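Local coordinates for probable branched-chain amino acid ABC transporter, amino acid binding protein (Thermus thermophilus, PDB 3LKB) that binds valine and probably delivers branched-chain amino acids to an ABC transporter for uptake, at the interface of chains A and B. Coordinates in Å, arbitrary orientation; residue numbers count along the deposited sequence, not the author numbering. Chains: chain A/B, Probable branched-chain amino acid ABC transporter, amino acid binding protein.

The interface of chains A and B. Residues chain A 16-19, 57; chain B 16, 25, 277-278, 281.
A:Gln57 leaves its backbone with CG beside the backbone N and anti to the carbonyl carbon (chi1 -59°), and runs on extended. This carries its amide across to chain B. There B:Arg277 bends at chi2 (-77°), which folds its guanidinium back toward the amide. A:Thr17 holds OG1 in the crowded position between backbone N and carbonyl carbon (chi1 68°), with CG2 beside the N. NH1 of B:Arg277 donates a hydrogen bond to the side-chain carbonyl OE1 of A:Gln57 at 3.0 Å. The oxygen lies near the guanidinium plane, but the donor stands above the carbonyl plane and misses the lone pairs. The two flat groups are almost perpendicular. The amide nitrogen NE2 sits 3.6 Å above one face of the B:Phe281 ring, shifted toward the rim, with the amide steeply tilted to the ring. B:Pro278 meets the same side chain crosswise, its CD 3.4 Å from CD of A:Gln57. An alanine here would remove the amide, and with it the acceptor for B:Arg277, and would probably loosen the packing on B:Pro278 and B:Phe281. CB and OG1 of A:Thr17 both come within 3.7 Å of CZ of B:Phe281. Its methyl CG2 points instead to CG2 of B:Ile16 (3.8 Å) and CB of B:Ala25 (3.9 Å). The patch is part of a two-fold interface, whose role as a biological dimer the structure alone does not show. In this periplasmic binding protein fold, chain B offers its Ile16 loop, B:Ala25 of helix 21-41, loop residues B:Arg277 and B:Pro278, and B:Phe281 of short helix 279-282. The chain A loops run directly into valine-pocket residues, Thr20 after A:Pro19 and Tyr58 after A:Gln57.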
loop_
_atom_site.group_PDB
_atom_site.type_symbol
_atom_site.label_atom_id
_atom_site.label_comp_id
_atom_site.label_asym_id
_atom_site.label_seq_id
_atom_site.Cartn_x
_atom_site.Cartn_y
_atom_site.Cartn_z
ATOM N N ILE A 16 2.124 2.306 5.916
ATOM C CA ILE A 16 0.982 2.327 5.004
ATOM C C ILE A 16 1.475 1.726 3.671
ATOM O O ILE A 16 0.718 1.042 2.948
ATOM C CB ILE A 16 0.420 3.786 4.842
ATOM C CG1 ILE A 16 -0.333 4.236 6.089
ATOM C CG2 ILE A 16 -0.639 3.854 3.787
ATOM C CD1 ILE A 16 -0.119 5.705 6.403
ATOM N N THR A 17 2.768 1.939 3.366
ATOM C CA THR A 17 3.382 1.288 2.224
ATOM C C THR A 17 4.707 0.757 2.646
ATOM O O THR A 17 5.092 0.967 3.791
ATOM C CB THR A 17 3.525 2.227 1.020
ATOM O OG1 THR A 17 4.500 3.268 1.295
ATOM C CG2 THR A 17 2.137 2.823 0.684
ATOM N N GLY A 18 5.398 0.041 1.744
ATOM C CA GLY A 18 6.683 -0.566 2.055
ATOM C C GLY A 18 6.524 -1.856 2.809
ATOM O O GLY A 18 5.431 -2.405 2.872
ATOM N N PRO A 19 7.619 -2.362 3.379
ATOM C CA PRO A 19 7.615 -3.696 4.003
ATOM C C PRO A 19 6.548 -3.810 5.088
ATOM O O PRO A 19 6.388 -2.866 5.878
ATOM C CB PRO A 19 9.022 -3.795 4.652
ATOM C CG PRO A 19 9.881 -2.778 3.920
ATOM C CD PRO A 19 8.919 -1.676 3.499
ATOM N N GLN A 57 6.952 3.888 6.117
ATOM C CA GLN A 57 7.409 2.774 5.263
ATOM C C GLN A 57 8.371 1.783 5.941
ATOM O O GLN A 57 9.220 1.178 5.285
ATOM C CB GLN A 57 8.016 3.315 3.974
ATOM C CG GLN A 57 6.994 4.164 3.196
ATOM C CD GLN A 57 7.450 4.554 1.835
ATOM O OE1 GLN A 57 8.514 5.153 1.682
ATOM N NE2 GLN A 57 6.648 4.217 0.814
ATOM N N ILE B 16 -3.232 5.390 -2.891
ATOM C CA ILE B 16 -2.069 4.943 -2.119
ATOM C C ILE B 16 -2.255 3.491 -1.677
ATOM O O ILE B 16 -1.285 2.716 -1.707
ATOM C CB ILE B 16 -1.749 5.879 -0.925
ATOM C CG1 ILE B 16 -1.336 7.242 -1.462
ATOM C CG2 ILE B 16 -0.578 5.331 -0.046
ATOM C CD1 ILE B 16 -1.292 8.299 -0.306
ATOM N N ALA B 25 0.711 4.220 -5.125
ATOM C CA ALA B 25 1.561 4.411 -3.955
ATOM C C ALA B 25 2.892 5.100 -4.342
ATOM O O ALA B 25 3.185 6.153 -3.806
ATOM C CB ALA B 25 1.783 3.054 -3.201
ATOM N N ARG B 277 12.988 6.470 1.098
ATOM C CA ARG B 277 12.043 5.623 0.419
ATOM C C ARG B 277 12.643 4.266 0.263
ATOM O O ARG B 277 13.836 4.150 0.108
ATOM C CB ARG B 277 11.688 6.175 -0.960
ATOM C CG ARG B 277 10.992 7.505 -0.927
ATOM C CD ARG B 277 9.548 7.292 -0.527
ATOM N NE ARG B 277 8.824 8.552 -0.450
ATOM C CZ ARG B 277 7.680 8.698 0.194
ATOM N NH1 ARG B 277 7.147 7.642 0.830
ATOM N NH2 ARG B 277 7.085 9.898 0.211
ATOM N N PRO B 278 11.817 3.224 0.289
ATOM C CA PRO B 278 12.344 1.886 -0.064
ATOM C C PRO B 278 12.903 1.833 -1.505
ATOM O O PRO B 278 12.461 2.570 -2.386
ATOM C CB PRO B 278 11.129 0.961 0.078
ATOM C CG PRO B 278 10.066 1.763 0.855
ATOM C CD PRO B 278 10.362 3.213 0.566
ATOM N N PHE B 281 10.499 1.497 -4.465
ATOM C CA PHE B 281 9.832 2.737 -4.835
ATOM C C PHE B 281 10.759 3.605 -5.681
ATOM O O PHE B 281 10.320 4.302 -6.616
ATOM C CB PHE B 281 9.368 3.527 -3.591
ATOM C CG PHE B 281 8.012 3.086 -3.048
ATOM C CD1 PHE B 281 6.923 3.970 -3.034
ATOM C CD2 PHE B 281 7.832 1.812 -2.548
ATOM C CE1 PHE B 281 5.679 3.551 -2.556
ATOM C CE2 PHE B 281 6.586 1.385 -2.092
ATOM C CZ PHE B 281 5.512 2.249 -2.103
#